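Local structure of Cag-Z (Helicobacter pylori, 1S2X) at residues Y79-Y88 with F119-I130; F38-L46 with R58-N69. The protein is of unknown function but is encoded in the cag pathogenicity island, which specifies a type IV secretion system, and is probably connected with that system. The protein carries 1 engineered substitution. All coordinates share one frame; numbering follows the deposited sequence.

Both contacts are helix-helix packings of an all-helical chain, in series along the sequence, with centres about 29 Å apart. Contact 1 (79-88 with 119-130), its centre about 7 Å from the centre of the chain, is mostly buried: two long helices, 74-101 and 105-135, run almost antiparallel. Contact 2 (38-46 with 58-69), its centre about 22 Å from it, is partly buried and joins the shorter helices 31-43 and 52-68 at a steep angle. They bury similar areas. In contact 1 a tyrosine-glutamate hydrogen bond borders an apolar seam; in contact 2 a weak arginine-carbonyl bond and a bridging water border a leucine and phenylalanine core.

Contact 1. Residues Y79-Y88 with F119-I130; sequences YLNNLVLASY and FNNFTCDEVARI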
loop_
_atom_site.group_PDB
_atom_site.type_symbol
_atom_site.label_atom_id
_atom_site.label_comp_id
_atom_site.label_asym_id
_atom_site.label_seq_id
_atom_site.Cartn_x
_atom_site.Cartn_y
_atom_site.Cartn_z
ATOM N N TYR A 79 5.270 -4.153 5.189
ATOM C CA TYR A 79 4.053 -4.945 5.032
ATOM C C TYR A 79 3.823 -5.234 3.546
ATOM O O TYR A 79 3.658 -6.383 3.139
ATOM C CB TYR A 79 2.820 -4.261 5.636
ATOM C CG TYR A 79 1.532 -4.907 5.165
ATOM C CD1 TYR A 79 1.117 -6.137 5.668
ATOM C CD2 TYR A 79 0.732 -4.297 4.210
ATOM C CE1 TYR A 79 -0.056 -6.725 5.232
ATOM C CE2 TYR A 79 -0.441 -4.880 3.767
ATOM C CZ TYR A 79 -0.833 -6.101 4.283
ATOM O OH TYR A 79 -2.008 -6.678 3.841
ATOM N N LEU A 80 3.829 -4.191 2.719
ATOM C CA LEU A 80 3.614 -4.386 1.292
ATOM C C LEU A 80 4.684 -5.250 0.638
ATOM O O LEU A 80 4.326 -6.095 -0.192
ATOM C CB LEU A 80 3.541 -3.034 0.576
ATOM C CG LEU A 80 2.248 -2.278 0.916
ATOM C CD1 LEU A 80 2.308 -0.862 0.379
ATOM C CD2 LEU A 80 1.059 -3.070 0.378
ATOM N N ASN A 81 5.948 -5.038 0.995
ATOM C CA ASN A 81 7.005 -5.875 0.417
ATOM C C ASN A 81 6.775 -7.340 0.769
ATOM O O ASN A 81 6.849 -8.224 -0.081
ATOM C CB ASN A 81 8.387 -5.411 0.890
ATOM C CG ASN A 81 9.519 -6.070 0.133
ATOM O OD1 ASN A 81 10.105 -5.478 -0.784
ATOM N ND2 ASN A 81 9.851 -7.307 0.502
ATOM N N ASN A 82 6.500 -7.631 2.037
ATOM C CA ASN A 82 6.236 -8.987 2.491
ATOM C C ASN A 82 5.069 -9.619 1.737
ATOM O O ASN A 82 5.144 -10.749 1.269
ATOM C CB ASN A 82 5.909 -9.002 3.981
ATOM C CG ASN A 82 7.087 -8.523 4.812
ATOM O OD1 ASN A 82 8.153 -8.250 4.257
ATOM N ND2 ASN A 82 6.877 -8.424 6.121
ATOM N N LEU A 83 3.976 -8.866 1.640
ATOM C CA LEU A 83 2.788 -9.302 0.931
ATOM C C LEU A 83 3.065 -9.594 -0.532
ATOM O O LEU A 83 2.668 -10.620 -1.078
ATOM C CB LEU A 83 1.695 -8.214 1.006
ATOM C CG LEU A 83 0.427 -8.584 0.224
ATOM C CD1 LEU A 83 -0.726 -8.798 1.189
ATOM C CD2 LEU A 83 0.099 -7.524 -0.811
ATOM N N VAL A 84 3.741 -8.655 -1.191
ATOM C CA VAL A 84 4.055 -8.808 -2.606
ATOM C C VAL A 84 4.924 -10.042 -2.847
ATOM O O VAL A 84 4.674 -10.779 -3.805
ATOM C CB VAL A 84 4.756 -7.563 -3.167
ATOM C CG1 VAL A 84 5.338 -7.818 -4.556
ATOM C CG2 VAL A 84 3.762 -6.407 -3.196
ATOM N N LEU A 85 5.911 -10.225 -1.977
ATOM C CA LEU A 85 6.828 -11.350 -2.086
ATOM C C LEU A 85 6.067 -12.665 -1.931
ATOM O O LEU A 85 6.199 -13.569 -2.759
ATOM C CB LEU A 85 7.945 -11.219 -1.056
ATOM C CG LEU A 85 9.059 -12.270 -1.124
ATOM C CD1 LEU A 85 9.798 -12.201 -2.451
ATOM C CD2 LEU A 85 10.018 -12.098 0.041
ATOM N N ALA A 86 5.283 -12.725 -0.861
ATOM C CA ALA A 86 4.521 -13.902 -0.488
ATOM C C ALA A 86 3.529 -14.298 -1.590
ATOM O O ALA A 86 3.330 -15.502 -1.765
ATOM C CB ALA A 86 3.758 -13.721 0.814
ATOM N N SER A 87 2.965 -13.315 -2.260
ATOM C CA SER A 87 2.032 -13.446 -3.366
ATOM C C SER A 87 2.760 -13.991 -4.598
ATOM O O SER A 87 2.249 -14.847 -5.317
ATOM C CB SER A 87 1.374 -12.101 -3.690
ATOM O OG SER A 87 0.402 -11.726 -2.729
ATOM N N TYR A 88 3.965 -13.475 -4.819
ATOM C CA TYR A 88 4.831 -13.876 -5.915
ATOM C C TYR A 88 5.253 -15.342 -5.796
ATOM O O TYR A 88 5.240 -16.077 -6.771
ATOM C CB TYR A 88 6.100 -13.033 -5.945
ATOM C CG TYR A 88 7.122 -13.467 -6.973
ATOM C CD1 TYR A 88 8.349 -13.982 -6.584
ATOM C CD2 TYR A 88 6.857 -13.349 -8.330
ATOM C CE1 TYR A 88 9.290 -14.380 -7.517
ATOM C CE2 TYR A 88 7.793 -13.742 -9.266
ATOM C CZ TYR A 88 9.004 -14.252 -8.858
ATOM O OH TYR A 88 9.929 -14.645 -9.798
ATOM N N PHE A 119 -2.501 -11.755 -9.319
ATOM C CA PHE A 119 -1.324 -11.250 -8.613
ATOM C C PHE A 119 -1.270 -9.734 -8.810
ATOM O O PHE A 119 -1.109 -8.965 -7.862
ATOM C CB PHE A 119 -0.023 -11.905 -9.069
ATOM C CG PHE A 119 1.250 -11.239 -8.575
ATOM C CD1 PHE A 119 1.927 -10.307 -9.348
ATOM C CD2 PHE A 119 1.770 -11.542 -7.333
ATOM C CE1 PHE A 119 3.076 -9.682 -8.896
ATOM C CE2 PHE A 119 2.914 -10.912 -6.857
ATOM C CZ PHE A 119 3.561 -9.974 -7.633
ATOM N N ASN A 120 -1.412 -9.314 -10.067
ATOM C CA ASN A 120 -1.317 -7.889 -10.346
ATOM C C ASN A 120 -2.374 -7.108 -9.557
ATOM O O ASN A 120 -2.073 -6.038 -9.034
ATOM C CB ASN A 120 -1.478 -7.584 -11.833
ATOM C CG ASN A 120 -1.029 -6.167 -12.159
ATOM O OD1 ASN A 120 -0.002 -5.717 -11.648
ATOM N ND2 ASN A 120 -1.764 -5.449 -12.999
ATOM N N ASN A 121 -3.581 -7.648 -9.494
ATOM C CA ASN A 121 -4.737 -6.973 -8.924
ATOM C C ASN A 121 -4.793 -7.023 -7.412
ATOM O O ASN A 121 -5.163 -6.048 -6.736
ATOM C CB ASN A 121 -6.017 -7.593 -9.526
ATOM C CG ASN A 121 -6.147 -7.096 -10.962
ATOM O OD1 ASN A 121 -6.787 -7.723 -11.795
ATOM N ND2 ASN A 121 -5.517 -5.957 -11.223
ATOM N N PHE A 122 -4.419 -8.180 -6.864
ATOM C CA PHE A 122 -4.431 -8.289 -5.405
ATOM C C PHE A 122 -3.351 -7.405 -4.795
ATOM O O PHE A 122 -3.562 -6.744 -3.776
ATOM C CB PHE A 122 -4.248 -9.751 -5.035
ATOM C CG PHE A 122 -3.962 -10.032 -3.571
ATOM C CD1 PHE A 122 -2.674 -10.281 -3.142
ATOM C CD2 PHE A 122 -4.977 -10.051 -2.632
ATOM C CE1 PHE A 122 -2.410 -10.538 -1.810
ATOM C CE2 PHE A 122 -4.721 -10.325 -1.304
ATOM C CZ PHE A 122 -3.429 -10.581 -0.885
ATOM N N THR A 123 -2.164 -7.372 -5.409
ATOM C CA THR A 123 -1.079 -6.602 -4.816
ATOM C C THR A 123 -1.314 -5.107 -5.015
ATOM O O THR A 123 -1.152 -4.348 -4.058
ATOM C CB THR A 123 0.315 -6.938 -5.380
ATOM O OG1 THR A 123 0.308 -6.789 -6.799
ATOM C CG2 THR A 123 0.678 -8.383 -5.078
ATOM N N CYS A 124 -1.681 -4.741 -6.235
ATOM C CA CYS A 124 -1.928 -3.337 -6.568
ATOM C C CYS A 124 -3.070 -2.754 -5.746
ATOM O O CYS A 124 -3.055 -1.573 -5.379
ATOM C CB CYS A 124 -2.186 -3.189 -8.068
ATOM S SG CYS A 124 -0.659 -3.142 -9.045
ATOM N N ASP A 125 -4.089 -3.541 -5.408
ATOM C CA ASP A 125 -5.154 -3.010 -4.561
ATOM C C ASP A 125 -4.651 -2.857 -3.136
ATOM O O ASP A 125 -5.047 -1.953 -2.402
ATOM C CB ASP A 125 -6.393 -3.901 -4.559
ATOM C CG ASP A 125 -7.137 -3.913 -5.881
ATOM O OD1 ASP A 125 -6.797 -3.130 -6.789
ATOM O OD2 ASP A 125 -8.077 -4.737 -6.010
ATOM N N GLU A 126 -3.761 -3.752 -2.687
ATOM C CA GLU A 126 -3.337 -3.558 -1.295
ATOM C C GLU A 126 -2.404 -2.354 -1.184
ATOM O O GLU A 126 -2.450 -1.659 -0.164
ATOM C CB GLU A 126 -2.676 -4.807 -0.717
ATOM C CG GLU A 126 -3.666 -5.841 -0.203
ATOM C CD GLU A 126 -4.365 -5.363 1.057
ATOM O OE1 GLU A 126 -5.594 -5.178 1.008
ATOM O OE2 GLU A 126 -3.688 -5.169 2.089
ATOM N N VAL A 127 -1.579 -2.088 -2.184
ATOM C CA VAL A 127 -0.741 -0.889 -2.200
ATOM C C VAL A 127 -1.588 0.381 -2.228
ATOM O O VAL A 127 -1.265 1.378 -1.579
ATOM C CB VAL A 127 0.216 -0.848 -3.407
ATOM C CG1 VAL A 127 0.960 0.475 -3.441
ATOM C CG2 VAL A 127 1.213 -1.995 -3.373
ATOM N N ALA A 128 -2.694 0.406 -2.964
ATOM C CA ALA A 128 -3.583 1.569 -2.995
ATOM C C ALA A 128 -4.286 1.790 -1.665
ATOM O O ALA A 128 -4.560 2.889 -1.187
ATOM C CB ALA A 128 -4.632 1.414 -4.084
ATOM N N ARG A 129 -4.613 0.688 -0.999
ATOM C CA ARG A 129 -5.267 0.838 0.296
ATOM C C ARG A 129 -4.303 1.470 1.292
ATOM O O ARG A 129 -4.612 2.384 2.056
ATOM C CB ARG A 129 -5.754 -0.546 0.718
ATOM C CG ARG A 129 -6.232 -0.618 2.159
ATOM C CD ARG A 129 -6.848 -1.985 2.436
ATOM N NE ARG A 129 -5.837 -2.900 2.967
ATOM C CZ ARG A 129 -5.481 -2.929 4.246
ATOM N NH1 ARG A 129 -6.043 -2.107 5.119
ATOM N NH2 ARG A 129 -4.559 -3.788 4.652
ATOM N N ILE A 130 -3.074 0.946 1.292
ATOM C CA ILE A 130 -2.050 1.447 2.195
ATOM C C ILE A 130 -1.697 2.877 1.790
ATOM O O ILE A 130 -1.482 3.704 2.676
ATOM C CB ILE A 130 -0.780 0.594 2.222
ATOM C CG1 ILE A 130 -0.778 -0.486 3.317
ATOM C CG2 ILE A 130 0.452 1.465 2.383
ATOM C CD1 ILE A 130 -2.045 -1.309 3.366
#
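Helix segments 79-88 and 119-130 run nearly antiparallel, at 173°, with axes 10.1 Å apart and V84 set against T123. L80 lies beside I130, its CD1 3.6 Å from I130 CG2, while its other methyl branch turns to V127. L83 spreads both methyls between F122 and E126: CD1 comes within 3.8 Å of F122 CZ, approaching at a slant, and CD2 rests on E126 CB. This is one seam of a bundle of long helices, the pair here antiparallel; L21 of helix 14-23 touches Y79, F122 and E126, and L168 of helix 161-183 packs on L80. At one border Y79 OH donates to E126 OE2 (2.9 Å) from above the carboxylate plane, ring and carboxylate 80° apart. R129, on the same helix, forms a salt bridge with this carboxylate, side-on through NE and NH2, so OE2 has two donors, which should restrain its rotation. Farther along, the F119 ring edge meets the opposing backbone, CE2 lying 3.5 Å from V84 O. S87 OG sits at the edge of the F122 ring, 3.2 Å from its CE1; lying beside its own backbone N (chi1 -74°), it also donates to L83 O.

Contact 2. Residues F38-L46 with R58-N69; sequences FIQNYATSL and RVQELRINMQKN
Two consecutive helices, 31-43 and 52-68, joined by a short connection, cross steeply here. The axes of segments 38-43 and 58-68 approach to 10.4 Å at 130°, with Y42 opposite L62. L62 is central to the apolar contact: its CD1 methyl meets F38 CE1 at 3.7 Å and also touches Y42 CB, Y42 O and A43 CB, while CD2 faces A43 CB and L46 CD1. Its CG stands trans to the backbone N (chi1 -176°), which carries both methyls across to the first helix. Next to it the F38 ring crosses the M66 side chain at about a right angle, with M66 CG only 3.3 Å from F38 CZ, a tight fit. M66 is selenomethionine in this crystal.

Y42 lies on the more open side, where one face of its ring receives N65 CB in a CH-pi contact, 4.1 Å from the centroid. The N65 amide plane is turned moderately from that ring, and its ND2 donates to a water that in turn donates to Y42 O. This bridge ties the N65 amide to a backbone carbonyl of segment 38-46.

At the other end L46 slides past R58 in the opposite direction, bringing CD2 to 3.7 Å from R58 CB and also against V59 CG2. The extended R58 chain carries its guanidinium to the backbone of S45, where NH1 gives a weak, bent bond to S45 O (3.0 Å, 124°). The stronger partner of R58 is D54, one turn earlier on its own helix, in a salt bridge through NE. On the helix 52-68 side, A155 and I158 of helix 149-158 pack on V59, and I71 and F73, from the link toward helix 74-101, touch M66.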
loop_
_atom_site.group_PDB
_atom_site.type_symbol
_atom_site.label_atom_id
_atom_site.label_comp_id
_atom_site.label_asym_id
_atom_site.label_seq_id
_atom_site.Cartn_x
_atom_site.Cartn_y
_atom_site.Cartn_z
ATOM N N PHE A 38 -4.515 9.213 16.472
ATOM C CA PHE A 38 -3.442 10.214 16.368
ATOM C C PHE A 38 -4.020 11.497 15.802
ATOM O O PHE A 38 -3.761 12.590 16.287
ATOM C CB PHE A 38 -2.279 9.698 15.516
ATOM C CG PHE A 38 -1.161 10.726 15.334
ATOM C CD1 PHE A 38 -1.032 11.417 14.139
ATOM C CD2 PHE A 38 -0.269 10.982 16.358
ATOM C CE1 PHE A 38 -0.034 12.365 13.953
ATOM C CE2 PHE A 38 0.714 11.949 16.198
ATOM C CZ PHE A 38 0.813 12.653 15.015
ATOM N N ILE A 39 -4.818 11.363 14.739
ATOM C CA ILE A 39 -5.373 12.557 14.100
ATOM C C ILE A 39 -6.181 13.384 15.081
ATOM O O ILE A 39 -6.007 14.593 15.275
ATOM C CB ILE A 39 -6.280 12.139 12.930
ATOM C CG1 ILE A 39 -5.485 11.636 11.720
ATOM C CG2 ILE A 39 -7.221 13.277 12.584
ATOM C CD1 ILE A 39 -4.292 12.519 11.441
ATOM N N GLN A 40 -7.098 12.689 15.753
ATOM C CA GLN A 40 -7.914 13.356 16.766
ATOM C C GLN A 40 -7.099 14.019 17.853
ATOM O O GLN A 40 -7.471 15.068 18.376
ATOM C CB GLN A 40 -8.885 12.322 17.387
ATOM C CG GLN A 40 -10.026 12.031 16.411
ATOM C CD GLN A 40 -10.756 13.283 15.963
ATOM O OE1 GLN A 40 -11.224 14.090 16.776
ATOM N NE2 GLN A 40 -10.884 13.476 14.651
ATOM N N ASN A 41 -5.969 13.462 18.255
ATOM C CA ASN A 41 -5.241 14.091 19.350
ATOM C C ASN A 41 -4.213 15.096 18.880
ATOM O O ASN A 41 -3.752 15.909 19.690
ATOM C CB ASN A 41 -4.561 13.014 20.209
ATOM C CG ASN A 41 -5.532 12.319 21.148
ATOM O OD1 ASN A 41 -5.261 11.246 21.686
ATOM N ND2 ASN A 41 -6.696 12.931 21.351
ATOM N N TYR A 42 -3.811 15.120 17.606
ATOM C CA TYR A 42 -2.719 16.065 17.300
ATOM C C TYR A 42 -2.992 16.918 16.085
ATOM O O TYR A 42 -2.316 17.907 15.832
ATOM C CB TYR A 42 -1.410 15.281 17.097
ATOM C CG TYR A 42 -0.830 14.737 18.384
ATOM C CD1 TYR A 42 -0.209 15.579 19.297
ATOM C CD2 TYR A 42 -0.898 13.383 18.691
ATOM C CE1 TYR A 42 0.333 15.104 20.485
ATOM C CE2 TYR A 42 -0.369 12.896 19.869
ATOM C CZ TYR A 42 0.241 13.758 20.759
ATOM O OH TYR A 42 0.769 13.266 21.926
ATOM N N ALA A 43 -3.986 16.533 15.277
ATOM C CA ALA A 43 -4.081 17.243 13.992
ATOM C C ALA A 43 -5.360 18.039 13.826
ATOM O O ALA A 43 -5.526 18.716 12.804
ATOM C CB ALA A 43 -3.925 16.243 12.855
ATOM N N THR A 44 -6.292 18.008 14.779
ATOM C CA THR A 44 -7.492 18.822 14.572
ATOM C C THR A 44 -7.193 20.317 14.543
ATOM O O THR A 44 -7.859 21.075 13.822
ATOM C CB THR A 44 -8.544 18.547 15.667
ATOM O OG1 THR A 44 -7.932 18.797 16.938
ATOM C CG2 THR A 44 -8.991 17.096 15.657
ATOM N N SER A 45 -6.208 20.798 15.294
ATOM C CA SER A 45 -5.872 22.220 15.314
ATOM C C SER A 45 -5.380 22.773 13.982
ATOM O O SER A 45 -5.384 24.005 13.801
ATOM C CB SER A 45 -4.824 22.489 16.404
ATOM O OG SER A 45 -3.528 22.061 16.020
ATOM N N LEU A 46 -4.968 21.958 13.015
ATOM C CA LEU A 46 -4.618 22.468 11.692
ATOM C C LEU A 46 -5.742 23.344 11.112
ATOM O O LEU A 46 -5.523 24.319 10.397
ATOM C CB LEU A 46 -4.361 21.350 10.679
ATOM C CG LEU A 46 -3.156 20.453 10.936
ATOM C CD1 LEU A 46 -3.185 19.287 9.958
ATOM C CD2 LEU A 46 -1.870 21.277 10.865
ATOM N N ARG A 58 2.270 24.616 11.875
ATOM C CA ARG A 58 1.520 23.604 12.617
ATOM C C ARG A 58 1.744 22.241 11.998
ATOM O O ARG A 58 1.670 21.211 12.663
ATOM C CB ARG A 58 0.039 23.975 12.614
ATOM C CG ARG A 58 -0.253 25.223 13.442
ATOM C CD ARG A 58 -1.748 25.428 13.638
ATOM N NE ARG A 58 -2.036 26.766 14.155
ATOM C CZ ARG A 58 -3.078 27.063 14.921
ATOM N NH1 ARG A 58 -3.948 26.128 15.283
ATOM N NH2 ARG A 58 -3.225 28.321 15.324
ATOM N N VAL A 59 2.029 22.222 10.697
ATOM C CA VAL A 59 2.349 20.946 10.038
ATOM C C VAL A 59 3.720 20.444 10.483
ATOM O O VAL A 59 3.875 19.258 10.795
ATOM C CB VAL A 59 2.294 21.083 8.511
ATOM C CG1 VAL A 59 2.873 19.833 7.844
ATOM C CG2 VAL A 59 0.871 21.330 8.031
ATOM N N GLN A 60 4.751 21.265 10.579
ATOM C CA GLN A 60 5.980 20.885 11.259
ATOM C C GLN A 60 5.772 20.299 12.653
ATOM O O GLN A 60 6.283 19.249 13.034
ATOM C CB GLN A 60 6.893 22.114 11.461
ATOM C CG GLN A 60 7.570 22.590 10.190
ATOM C CD GLN A 60 8.772 23.461 10.530
ATOM O OE1 GLN A 60 9.349 23.382 11.614
ATOM N NE2 GLN A 60 9.140 24.279 9.564
ATOM N N GLU A 61 5.006 20.976 13.504
ATOM C CA GLU A 61 4.757 20.442 14.849
ATOM C C GLU A 61 4.040 19.108 14.810
ATOM O O GLU A 61 4.239 18.222 15.641
ATOM C CB GLU A 61 3.951 21.467 15.659
ATOM C CG GLU A 61 3.913 21.220 17.155
ATOM C CD GLU A 61 5.303 20.999 17.728
ATOM O OE1 GLU A 61 6.155 21.903 17.600
ATOM O OE2 GLU A 61 5.557 19.915 18.289
ATOM N N LEU A 62 3.148 18.940 13.831
ATOM C CA LEU A 62 2.484 17.662 13.632
ATOM C C LEU A 62 3.494 16.566 13.308
ATOM O O LEU A 62 3.365 15.457 13.822
ATOM C CB LEU A 62 1.432 17.730 12.508
ATOM C CG LEU A 62 0.608 16.468 12.278
ATOM C CD1 LEU A 62 -0.131 16.044 13.543
ATOM C CD2 LEU A 62 -0.386 16.672 11.144
ATOM N N ARG A 63 4.456 16.882 12.448
ATOM C CA ARG A 63 5.481 15.899 12.123
ATOM C C ARG A 63 6.313 15.580 13.363
ATOM O O ARG A 63 6.742 14.456 13.585
ATOM C CB ARG A 63 6.440 16.372 11.029
ATOM C CG ARG A 63 7.590 15.403 10.710
ATOM C CD ARG A 63 7.118 14.112 10.090
ATOM N NE ARG A 63 8.095 13.072 9.817
ATOM C CZ ARG A 63 8.742 12.924 8.661
ATOM N NH1 ARG A 63 8.519 13.774 7.667
ATOM N NH2 ARG A 63 9.624 11.957 8.448
ATOM N N ILE A 64 6.575 16.613 14.145
ATOM C CA ILE A 64 7.380 16.367 15.354
ATOM C C ILE A 64 6.548 15.497 16.284
ATOM O O ILE A 64 7.082 14.557 16.884
ATOM C CB ILE A 64 7.868 17.664 16.007
ATOM C CG1 ILE A 64 8.984 18.378 15.231
ATOM C CG2 ILE A 64 8.335 17.432 17.443
ATOM C CD1 ILE A 64 9.191 19.820 15.638
ATOM N N ASN A 65 5.241 15.761 16.392
ATOM C CA ASN A 65 4.410 14.892 17.242
ATOM C C ASN A 65 4.332 13.485 16.674
ATOM O O ASN A 65 4.282 12.484 17.397
ATOM C CB ASN A 65 3.007 15.495 17.433
ATOM C CG ASN A 65 3.107 16.589 18.483
ATOM O OD1 ASN A 65 3.903 16.396 19.397
ATOM N ND2 ASN A 65 2.383 17.689 18.375
HETATM N N MSE A 66 4.332 13.359 15.347
HETATM C CA MSE A 66 4.354 12.019 14.750
HETATM C C MSE A 66 5.636 11.304 15.188
HETATM O O MSE A 66 5.655 10.135 15.602
HETATM C CB MSE A 66 4.274 12.111 13.232
HETATM C CG MSE A 66 2.965 12.423 12.527
HETATM SE SE MSE A 66 3.197 12.781 10.749
HETATM C CE MSE A 66 3.310 11.061 10.205
ATOM N N GLN A 67 6.794 11.949 15.122
ATOM C CA GLN A 67 8.048 11.259 15.479
ATOM C C GLN A 67 8.072 10.874 16.948
ATOM O O GLN A 67 8.461 9.775 17.329
ATOM C CB GLN A 67 9.274 12.126 15.187
ATOM C CG GLN A 67 9.416 12.580 13.738
ATOM C CD GLN A 67 10.291 11.698 12.874
ATOM O OE1 GLN A 67 11.040 12.142 11.995
ATOM N NE2 GLN A 67 10.218 10.393 13.088
ATOM N N LYS A 68 7.652 11.794 17.801
ATOM C CA LYS A 68 7.615 11.552 19.231
ATOM C C LYS A 68 6.668 10.413 19.594
ATOM O O LYS A 68 6.842 9.816 20.668
ATOM C CB LYS A 68 7.193 12.808 19.994
ATOM C CG LYS A 68 8.208 13.947 19.987
ATOM C CD LYS A 68 7.583 15.142 20.695
ATOM C CE LYS A 68 8.608 16.169 21.124
ATOM N NZ LYS A 68 7.920 17.394 21.636
ATOM N N ASN A 69 5.695 10.110 18.747
ATOM C CA ASN A 69 4.719 9.055 19.034
ATOM C C ASN A 69 5.045 7.772 18.278
ATOM O O ASN A 69 4.235 6.854 18.188
ATOM C CB ASN A 69 3.304 9.545 18.692
ATOM C CG ASN A 69 2.740 10.436 19.786
ATOM O OD1 ASN A 69 3.034 11.626 19.905
ATOM N ND2 ASN A 69 1.901 9.830 20.615
HETATM O O HOH W 1 0.506 18.470 16.304
#